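Local coordinates for protein glycerol trinitrate reductase (Agrobacterium tumefaciens, PDB 5EPD) that probably reduces nitrate esters such as glycerol trinitrate with electrons from NADH or NADPH, using an FMN cofactor that is missing from this crystal form, at residues A53-G58 and G93-A98; R68-L73 and L346-Q351; P297-Y300 and R304-F307; F336-I341 and A362-G367. All coordinates share one frame; numbering follows the deposited sequence.

Contact 1: residues A53-G58 and G93-A98; sequences AGFVPG and GIYTQA
The hairpin formed by strands 51-52 and 56-57 meets the loop leading into helix 97-112 at Phe55 and Gly93, the closest pair of CA atoms involving either residue (5.3 Å). Gly93 N donates to Phe55 O at 2.8 Å with an N-H...O angle of 154°, and it reaches a lone pair in the carbonyl plane. Beside this bond Tyr95 brings its phenol OH obliquely against the CD2-CE2 side of the Phe55 ring, 3.1 Å from CD2. Tyr95 CG stands between its backbone N and carbonyl carbon (chi1 56°), a setting that brings the phenol across to the hairpin. The hairpin itself carries a G1 beta bulge, in which Phe55 and Val56 both face a single residue of strand 51-52; Phe55 has positive phi (59°), unusual for a residue with a side chain. On the other flank Val56 CG2 packs against Ala98 CB at 3.7 Å, a purely apolar touch on the first turn of the helix. A water joins the two segments between these patches. It donates to Gly54 O at 2.6 Å and lies equally close, 2.6 Å, to Thr96 OG1. Thr96 is the N-cap of helix 97-112, and its hydroxyl also caps a backbone N just beyond 93-98. Gln99 adds a second tie, its NE2 bonding Gly54 O while its OE1 takes the N-H groups of Tyr95 and Thr96.

Contact 2: residues R68-L73 and L346-Q351; sequences RASAGL and LVERLQ
Ser70 and Glu348 make the polar part of this junction. Ser70 OG lies 3.0 Å from Glu348 OE1, a distance that suits a hydrogen bond, and 3.2 Å from OE2 of the same carboxylate. A water 2.6 Å from Ser70 OG is also within reach of the hydroxyl, so the bond to Glu348 OE1 is possible but not settled. The glutamate is folded at its second torsion (chi2 83°), which brings the carboxylate up to Ser70 CB and OG. The same water accepts from Val347 N at 3.1 Å, so it meets an amide of the first turn of helix 346-352, where the N-H groups have no earlier helical carbonyl to bind.

In fold terms, 68-73 is the connection between helix 61-66 and barrel strand 73-80, while helix 346-352 follows the last strand, 333-336, of the closed TIM barrel. The connection bends in a type I beta turn from Arg68 to Ala71, with Ala71 N donating to Arg68 O at 3.1 Å.

The van der Waals part belongs to Val347. Its CG2, anti to the carbonyl carbon, rests 3.5 Å from Ser70 O and 3.8 Å from Ala71 CA, against backbone rather than side chain; Ser70 O has its hydrogen bond from Asn39 ND2. Val347 also touches Ile41 of the first barrel strand, and Leu350, one turn on, packs on the same isoleucine.

Contact 3: residues P297-Y300 and R304-F307; sequences PFDY and RRRF
Tyr300 and Arg304 are joined within the first turns of helix 300-306, which belongs to the beta-alpha-beta crossover between barrel strands 281-284 and 310-313. The first shell is a backbone bond of the helix itself, of the i to i+4 kind: Arg304 N donates to Tyr300 O at 2.8 Å with an almost straight N-H...O angle of 176°. Arg304 CB flanks the same oxygen at 3.4 Å. The other pairing is electrostatic and loose. Asp299 OD2 and Arg305 NH1 form a long salt bridge of 3.8 Å; the carboxylate oxygen sits at the edge of the guanidinium, near its plane, while the two flat groups are turned 64° from each other.

In the next shell Asp299 is the N-cap: its OD1 takes the N-H of Ser302, while OD2 is the oxygen nearer Arg305, a division of roles consistent with the long distance to the arginine. Gln264 OE1 in turn holds Asp299 N. Arg304, with its chain bent at chi2 (48°), carries its guanidinium away from the tyrosine to a salt bridge with Asp332 and a hydrogen bond to Gly329 O, while its side chain also touches Tyr311 of strand 310-313. Tyr300 leans on the same Tyr311 and on Val252; one face of its ring receives Phe298 CD2, 3.4 Å above the plane and over the centre.

Contact 4: residues F336-I341 and A362-G367; sequences FGRPFI and AKIFGG
Ile364 O is gripped by two arginines of one short stretch, Arg48 through NE and Arg50 through NH2, and this pins the backbone of the residue whose side chain makes the contact. Lys363 O is bonded by Arg50 NH1 as well, so neighbouring carbonyls share one arginine. With its backbone held, Ile364 sends its side chain to two partners. Its CD1 methyl lies over one face of the Arg338 guanidinium, 3.2 Å above the plane and close to its centre, with CZ the nearest atom at 3.3 Å. The approach is tight for a methyl group, and the two side chains cross at about a right angle. Arg338 runs extended from CG to NE, which carries the flat group past its own helix as far as the isoleucine.

The second partner is apolar. Ile341 CD1 reaches Ile364 CG1 at 4.0 Å and CG2 at 4.1 Å, again crosswise. That same CG2 also covers a face of the neighbouring Phe365 ring, 3.5 Å above its plane, so both methyls of the isoleucine, CD1 and CG2, and its CG1 methylene are in contact.

Helix 338-342 starts directly after the last barrel strand, 333-336. Phe340 of this helix packs on Ile41 and Met43 of strand 41-43 and on Leu346 of helix 346-352, while Ile341 turns to Arg48, Tyr375 and the 362-367 loop.

Contacts 2 and 4 are neighbours, with centres 16 Å apart. They touch directly: Arg68 NE lies 2.6 Å from Phe340 O, a probable hydrogen bond. A second probable one, of 2.8 Å, joins Arg68 NH2 to Ile341 O, and Ala71 CB packs on Phe340 CZ at 3.6 Å. Both contacts lie where the last barrel strand closes on the first. Contact 1, about 21 Å from contact 4 between centres, approaches it to about 9 Å between nearest atoms without touching. Contact 3 is remote, about 37 Å from contact 1 centre to centre, across the middle of the chain. No FMN is bound; of the four, contact 4 is the one at the C-terminal end of the last barrel strand, where relatives bind the FMN phosphate.

Contact 1: residues A53-G58 and G93-A98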
# COMPACT_ATOMS: atom_id res chain seq x y z
N ALA A 53 -18.35 -6.20 9.46
CA ALA A 53 -19.20 -7.00 8.56
C ALA A 53 -19.09 -6.57 7.10
O ALA A 53 -19.12 -5.37 6.80
CB ALA A 53 -20.67 -6.90 9.01
N GLY A 54 -18.95 -7.53 6.19
CA GLY A 54 -18.81 -7.22 4.77
C GLY A 54 -17.56 -6.41 4.39
O GLY A 54 -17.54 -5.75 3.35
N PHE A 55 -16.52 -6.47 5.23
CA PHE A 55 -15.23 -5.83 4.93
C PHE A 55 -15.39 -4.31 4.72
O PHE A 55 -14.59 -3.63 4.03
CB PHE A 55 -14.56 -6.52 3.72
CG PHE A 55 -14.70 -8.01 3.75
CD1 PHE A 55 -14.10 -8.75 4.75
CD2 PHE A 55 -15.46 -8.66 2.80
CE1 PHE A 55 -14.24 -10.13 4.80
CE2 PHE A 55 -15.60 -10.05 2.82
CZ PHE A 55 -15.00 -10.79 3.83
N VAL A 56 -16.43 -3.80 5.38
CA VAL A 56 -16.75 -2.39 5.40
C VAL A 56 -15.91 -1.75 6.50
O VAL A 56 -15.74 -2.37 7.56
CB VAL A 56 -18.26 -2.19 5.69
CG1 VAL A 56 -18.62 -0.73 5.78
CG2 VAL A 56 -19.11 -2.89 4.61
N PRO A 57 -15.39 -0.53 6.27
CA PRO A 57 -14.58 0.13 7.30
C PRO A 57 -15.31 0.18 8.63
O PRO A 57 -16.48 0.54 8.66
CB PRO A 57 -14.36 1.54 6.74
CG PRO A 57 -14.44 1.36 5.27
CD PRO A 57 -15.51 0.31 5.06
N GLY A 58 -14.62 -0.20 9.70
CA GLY A 58 -15.20 -0.21 11.05
C GLY A 58 -15.53 1.19 11.53
O GLY A 58 -15.05 2.20 10.98
N GLY A 93 -12.62 -3.79 2.08
CA GLY A 93 -12.72 -3.97 0.63
C GLY A 93 -13.03 -2.68 -0.10
O GLY A 93 -13.23 -1.62 0.50
N ILE A 94 -13.03 -2.78 -1.42
CA ILE A 94 -13.41 -1.64 -2.24
C ILE A 94 -14.17 -2.17 -3.45
O ILE A 94 -14.07 -1.62 -4.54
CB ILE A 94 -12.18 -0.76 -2.59
CG1 ILE A 94 -12.57 0.52 -3.35
CG2 ILE A 94 -11.16 -1.55 -3.39
CD1 ILE A 94 -13.67 1.30 -2.66
N TYR A 95 -14.94 -3.24 -3.27
CA TYR A 95 -15.62 -3.87 -4.39
C TYR A 95 -17.14 -3.88 -4.30
O TYR A 95 -17.79 -4.10 -5.32
CB TYR A 95 -15.09 -5.29 -4.64
CG TYR A 95 -15.15 -6.27 -3.44
CD1 TYR A 95 -14.08 -6.40 -2.58
CD2 TYR A 95 -16.26 -7.08 -3.22
CE1 TYR A 95 -14.11 -7.28 -1.51
CE2 TYR A 95 -16.30 -7.97 -2.17
CZ TYR A 95 -15.22 -8.06 -1.31
OH TYR A 95 -15.24 -8.94 -0.25
N THR A 96 -17.71 -3.68 -3.10
CA THR A 96 -19.17 -3.59 -2.93
C THR A 96 -19.57 -2.16 -2.55
O THR A 96 -18.77 -1.43 -1.96
CB THR A 96 -19.70 -4.54 -1.84
OG1 THR A 96 -19.26 -4.08 -0.56
CG2 THR A 96 -19.24 -5.95 -2.07
N GLN A 97 -20.81 -1.78 -2.88
CA GLN A 97 -21.35 -0.46 -2.49
C GLN A 97 -21.28 -0.17 -1.00
O GLN A 97 -20.97 0.97 -0.62
CB GLN A 97 -22.81 -0.29 -2.94
CG GLN A 97 -23.29 1.16 -2.92
CD GLN A 97 -22.52 2.06 -3.91
OE1 GLN A 97 -22.11 1.62 -4.98
NE2 GLN A 97 -22.31 3.32 -3.53
N ALA A 98 -21.60 -1.17 -0.16
CA ALA A 98 -21.46 -1.06 1.31
C ALA A 98 -20.08 -0.53 1.70
O ALA A 98 -19.97 0.42 2.47
CB ALA A 98 -21.70 -2.41 1.99
O HOH W 1 -19.58 -5.28 1.77

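Contact 2: residues R68-L73 and L346-Q351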
# COMPACT_ATOMS: atom_id res chain seq x y z
N ARG A 68 -4.96 11.70 12.07
CA ARG A 68 -3.61 11.74 11.44
C ARG A 68 -3.60 12.56 10.16
O ARG A 68 -2.63 12.53 9.41
CB ARG A 68 -3.17 10.30 11.12
CG ARG A 68 -2.99 9.50 12.39
CD ARG A 68 -3.06 7.98 12.25
NE ARG A 68 -2.69 7.47 13.58
CZ ARG A 68 -3.49 7.52 14.65
NH1 ARG A 68 -4.75 7.98 14.56
NH2 ARG A 68 -3.02 7.11 15.83
N ALA A 69 -4.67 13.34 9.93
CA ALA A 69 -4.84 14.03 8.68
C ALA A 69 -3.91 15.26 8.52
O ALA A 69 -3.91 15.89 7.45
CB ALA A 69 -6.29 14.44 8.54
N SER A 70 -3.12 15.59 9.54
CA SER A 70 -2.10 16.63 9.38
C SER A 70 -0.95 16.12 8.49
O SER A 70 -0.12 16.91 8.00
CB SER A 70 -1.59 17.15 10.73
OG SER A 70 -0.79 16.18 11.37
N ALA A 71 -0.91 14.80 8.26
CA ALA A 71 -0.02 14.26 7.22
C ALA A 71 -0.34 14.92 5.87
O ALA A 71 -1.51 15.03 5.47
CB ALA A 71 -0.13 12.74 7.12
N GLY A 72 0.71 15.36 5.18
CA GLY A 72 0.60 15.81 3.80
C GLY A 72 -0.24 14.86 2.95
O GLY A 72 -1.13 15.29 2.22
N LEU A 73 0.05 13.55 3.05
CA LEU A 73 -0.72 12.54 2.33
C LEU A 73 -0.80 11.28 3.18
O LEU A 73 0.22 10.83 3.76
CB LEU A 73 -0.04 12.20 0.99
CG LEU A 73 -0.70 11.13 0.10
CD1 LEU A 73 -2.02 11.60 -0.49
CD2 LEU A 73 0.23 10.68 -1.02
N LEU A 346 2.24 13.32 14.56
CA LEU A 346 3.60 13.07 14.12
C LEU A 346 4.20 14.25 13.36
O LEU A 346 5.37 14.59 13.59
CB LEU A 346 3.70 11.82 13.21
CG LEU A 346 5.13 11.44 12.76
CD1 LEU A 346 6.00 11.10 13.96
CD2 LEU A 346 5.08 10.28 11.80
N VAL A 347 3.43 14.84 12.44
CA VAL A 347 3.95 15.97 11.68
C VAL A 347 4.40 17.08 12.64
O VAL A 347 5.55 17.53 12.60
CB VAL A 347 2.93 16.52 10.64
CG1 VAL A 347 3.50 17.73 9.90
CG2 VAL A 347 2.63 15.44 9.62
N GLU A 348 3.48 17.47 13.53
CA GLU A 348 3.71 18.55 14.49
C GLU A 348 4.91 18.27 15.38
O GLU A 348 5.71 19.18 15.65
CB GLU A 348 2.45 18.80 15.35
CG GLU A 348 1.23 19.35 14.58
CD GLU A 348 0.38 18.28 13.86
OE1 GLU A 348 0.79 17.10 13.75
OE2 GLU A 348 -0.73 18.64 13.39
N ARG A 349 5.04 17.01 15.82
CA ARG A 349 6.14 16.60 16.71
C ARG A 349 7.49 16.57 15.99
O ARG A 349 8.53 16.81 16.61
CB ARG A 349 5.88 15.21 17.29
CG ARG A 349 4.70 15.14 18.25
CD ARG A 349 4.82 13.89 19.10
NE ARG A 349 3.52 13.42 19.59
CZ ARG A 349 3.35 12.69 20.69
NH1 ARG A 349 4.39 12.30 21.43
NH2 ARG A 349 2.13 12.34 21.05
N LEU A 350 7.48 16.25 14.70
CA LEU A 350 8.72 16.23 13.92
C LEU A 350 9.19 17.67 13.76
O LEU A 350 10.39 17.97 13.85
CB LEU A 350 8.50 15.54 12.56
CG LEU A 350 8.28 14.01 12.58
CD1 LEU A 350 7.93 13.54 11.18
CD2 LEU A 350 9.50 13.25 13.07
N GLN A 351 8.20 18.54 13.59
CA GLN A 351 8.44 19.98 13.43
C GLN A 351 8.88 20.69 14.71
O GLN A 351 9.68 21.61 14.63
CB GLN A 351 7.21 20.68 12.82
CG GLN A 351 7.58 22.01 12.15
CD GLN A 351 6.51 22.57 11.22
OE1 GLN A 351 5.34 22.20 11.31
NE2 GLN A 351 6.91 23.48 10.32
O HOH W 2 0.50 13.93 11.79

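Contact 3: residues P297-Y300 and R304-F307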
# COMPACT_ATOMS: atom_id res chain seq x y z
N PRO A 297 23.91 -5.33 -3.04
CA PRO A 297 23.72 -3.88 -2.91
C PRO A 297 22.89 -3.27 -4.08
O PRO A 297 23.34 -3.32 -5.23
CB PRO A 297 25.16 -3.35 -2.91
CG PRO A 297 25.93 -4.33 -3.75
CD PRO A 297 25.24 -5.67 -3.59
N PHE A 298 21.73 -2.69 -3.78
CA PHE A 298 20.79 -2.17 -4.80
C PHE A 298 20.99 -0.68 -5.12
O PHE A 298 21.32 0.11 -4.24
CB PHE A 298 19.34 -2.42 -4.34
CG PHE A 298 18.30 -2.19 -5.43
CD1 PHE A 298 17.94 -3.23 -6.30
CD2 PHE A 298 17.69 -0.94 -5.59
CE1 PHE A 298 17.00 -3.01 -7.30
CE2 PHE A 298 16.76 -0.72 -6.60
CZ PHE A 298 16.41 -1.76 -7.46
N ASP A 299 20.75 -0.30 -6.38
CA ASP A 299 20.87 1.11 -6.84
C ASP A 299 19.52 1.79 -7.03
O ASP A 299 18.92 1.69 -8.10
CB ASP A 299 21.67 1.22 -8.16
CG ASP A 299 21.85 2.68 -8.63
OD1 ASP A 299 21.31 3.60 -8.00
OD2 ASP A 299 22.54 2.92 -9.64
N TYR A 300 19.07 2.52 -6.01
CA TYR A 300 17.80 3.22 -6.08
C TYR A 300 17.89 4.47 -6.95
O TYR A 300 16.89 4.94 -7.49
CB TYR A 300 17.29 3.57 -4.66
CG TYR A 300 16.98 2.34 -3.82
CD1 TYR A 300 15.76 1.65 -3.93
CD2 TYR A 300 17.93 1.84 -2.93
CE1 TYR A 300 15.50 0.51 -3.19
CE2 TYR A 300 17.68 0.71 -2.18
CZ TYR A 300 16.48 0.05 -2.31
OH TYR A 300 16.28 -1.08 -1.54
N ARG A 304 15.17 6.21 -9.37
CA ARG A 304 15.01 7.66 -9.25
C ARG A 304 15.30 8.41 -10.57
O ARG A 304 14.53 9.30 -10.96
CB ARG A 304 15.95 8.16 -8.14
CG ARG A 304 15.97 9.66 -7.95
CD ARG A 304 14.57 10.23 -7.88
NE ARG A 304 14.52 11.43 -7.08
CZ ARG A 304 13.52 12.31 -7.10
NH1 ARG A 304 12.49 12.14 -7.92
NH2 ARG A 304 13.57 13.38 -6.30
N ARG A 305 16.39 8.06 -11.24
CA ARG A 305 16.72 8.66 -12.52
C ARG A 305 15.68 8.33 -13.60
O ARG A 305 15.26 9.19 -14.36
CB ARG A 305 18.10 8.21 -12.96
CG ARG A 305 19.20 9.13 -12.49
CD ARG A 305 20.57 8.67 -12.94
NE ARG A 305 21.32 8.17 -11.79
CZ ARG A 305 21.68 6.90 -11.58
NH1 ARG A 305 22.36 6.60 -10.47
NH2 ARG A 305 21.39 5.94 -12.46
N ARG A 306 15.26 7.07 -13.66
CA ARG A 306 14.35 6.60 -14.69
C ARG A 306 12.97 7.17 -14.57
O ARG A 306 12.26 7.27 -15.56
CB ARG A 306 14.25 5.08 -14.64
CG ARG A 306 15.51 4.42 -15.08
CD ARG A 306 15.52 2.94 -14.76
NE ARG A 306 16.88 2.43 -14.87
CZ ARG A 306 17.49 2.18 -16.02
NH1 ARG A 306 16.87 2.37 -17.18
NH2 ARG A 306 18.72 1.72 -16.01
N PHE A 307 12.57 7.49 -13.35
CA PHE A 307 11.22 7.99 -13.13
C PHE A 307 11.26 9.52 -13.07
O PHE A 307 12.04 10.13 -12.32
CB PHE A 307 10.59 7.35 -11.87
CG PHE A 307 9.09 7.53 -11.80
CD1 PHE A 307 8.22 6.75 -12.58
CD2 PHE A 307 8.54 8.52 -10.98
CE1 PHE A 307 6.85 6.94 -12.53
CE2 PHE A 307 7.17 8.71 -10.94
CZ PHE A 307 6.33 7.93 -11.70

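Contact 4: residues F336-I341 and A362-G367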
# COMPACT_ATOMS: atom_id res chain seq x y z
N PHE A 336 6.39 7.53 6.48
CA PHE A 336 6.67 6.99 7.81
C PHE A 336 5.57 6.01 8.15
O PHE A 336 4.39 6.26 7.87
CB PHE A 336 6.62 8.11 8.87
CG PHE A 336 7.69 9.14 8.71
CD1 PHE A 336 7.55 10.15 7.78
CD2 PHE A 336 8.85 9.10 9.48
CE1 PHE A 336 8.54 11.10 7.62
CE2 PHE A 336 9.85 10.04 9.32
CZ PHE A 336 9.70 11.04 8.38
N GLY A 337 5.93 4.89 8.78
CA GLY A 337 4.97 3.80 9.05
C GLY A 337 4.51 3.76 10.50
O GLY A 337 3.59 4.49 10.89
N ARG A 338 5.14 2.93 11.31
CA ARG A 338 4.72 2.78 12.70
C ARG A 338 4.59 4.09 13.49
O ARG A 338 3.69 4.23 14.29
CB ARG A 338 5.63 1.78 13.45
CG ARG A 338 5.46 0.34 12.97
CD ARG A 338 5.91 -0.67 14.00
NE ARG A 338 5.47 -2.02 13.62
CZ ARG A 338 5.49 -3.10 14.42
NH1 ARG A 338 5.93 -3.02 15.68
NH2 ARG A 338 5.03 -4.27 13.94
N PRO A 339 5.51 5.06 13.27
CA PRO A 339 5.38 6.29 14.06
C PRO A 339 4.01 6.94 13.96
O PRO A 339 3.56 7.52 14.93
CB PRO A 339 6.47 7.19 13.46
CG PRO A 339 7.53 6.24 13.03
CD PRO A 339 6.79 5.03 12.52
N PHE A 340 3.36 6.87 12.81
CA PHE A 340 2.01 7.40 12.63
C PHE A 340 0.96 6.60 13.43
O PHE A 340 -0.11 7.13 13.75
CB PHE A 340 1.61 7.38 11.15
CG PHE A 340 1.87 8.67 10.45
CD1 PHE A 340 1.11 9.80 10.73
CD2 PHE A 340 2.87 8.77 9.48
CE1 PHE A 340 1.35 11.01 10.09
CE2 PHE A 340 3.11 9.97 8.84
CZ PHE A 340 2.34 11.09 9.15
N ILE A 341 1.25 5.32 13.71
CA ILE A 341 0.36 4.54 14.59
C ILE A 341 0.29 5.20 15.98
O ILE A 341 -0.79 5.53 16.50
CB ILE A 341 0.83 3.07 14.74
CG1 ILE A 341 0.78 2.33 13.38
CG2 ILE A 341 -0.04 2.34 15.76
CD1 ILE A 341 1.19 0.88 13.45
N ALA A 362 1.44 -5.23 20.25
CA ALA A 362 0.39 -6.24 20.47
C ALA A 362 -1.00 -5.76 20.00
O ALA A 362 -1.88 -6.58 19.78
CB ALA A 362 0.36 -6.69 21.92
N LYS A 363 -1.18 -4.43 19.86
CA LYS A 363 -2.47 -3.88 19.45
C LYS A 363 -2.49 -3.35 18.02
O LYS A 363 -3.46 -2.70 17.62
CB LYS A 363 -2.91 -2.76 20.40
CG LYS A 363 -2.95 -3.13 21.88
CD LYS A 363 -4.05 -4.13 22.15
CE LYS A 363 -4.23 -4.36 23.65
NZ LYS A 363 -4.56 -3.10 24.39
N ILE A 364 -1.46 -3.60 17.24
CA ILE A 364 -1.46 -3.11 15.85
C ILE A 364 -2.59 -3.76 15.04
O ILE A 364 -3.37 -3.06 14.38
CB ILE A 364 -0.08 -3.29 15.14
CG1 ILE A 364 0.97 -2.38 15.79
CG2 ILE A 364 -0.18 -3.00 13.63
CD1 ILE A 364 2.38 -2.65 15.30
N PHE A 365 -2.64 -5.10 15.10
CA PHE A 365 -3.50 -5.92 14.26
C PHE A 365 -4.67 -6.47 15.07
O PHE A 365 -4.47 -7.26 16.02
CB PHE A 365 -2.72 -7.14 13.67
CG PHE A 365 -1.41 -6.76 13.02
CD1 PHE A 365 -1.39 -6.12 11.79
CD2 PHE A 365 -0.20 -7.03 13.66
CE1 PHE A 365 -0.18 -5.74 11.21
CE2 PHE A 365 1.01 -6.66 13.09
CZ PHE A 365 1.03 -6.02 11.86
N GLY A 366 -5.89 -6.06 14.70
CA GLY A 366 -7.12 -6.53 15.34
C GLY A 366 -7.45 -5.70 16.56
O GLY A 366 -6.70 -4.79 16.94
N GLY A 367 -8.58 -6.02 17.17
CA GLY A 367 -9.00 -5.36 18.41
C GLY A 367 -9.87 -4.11 18.30
O GLY A 367 -10.66 -3.93 17.37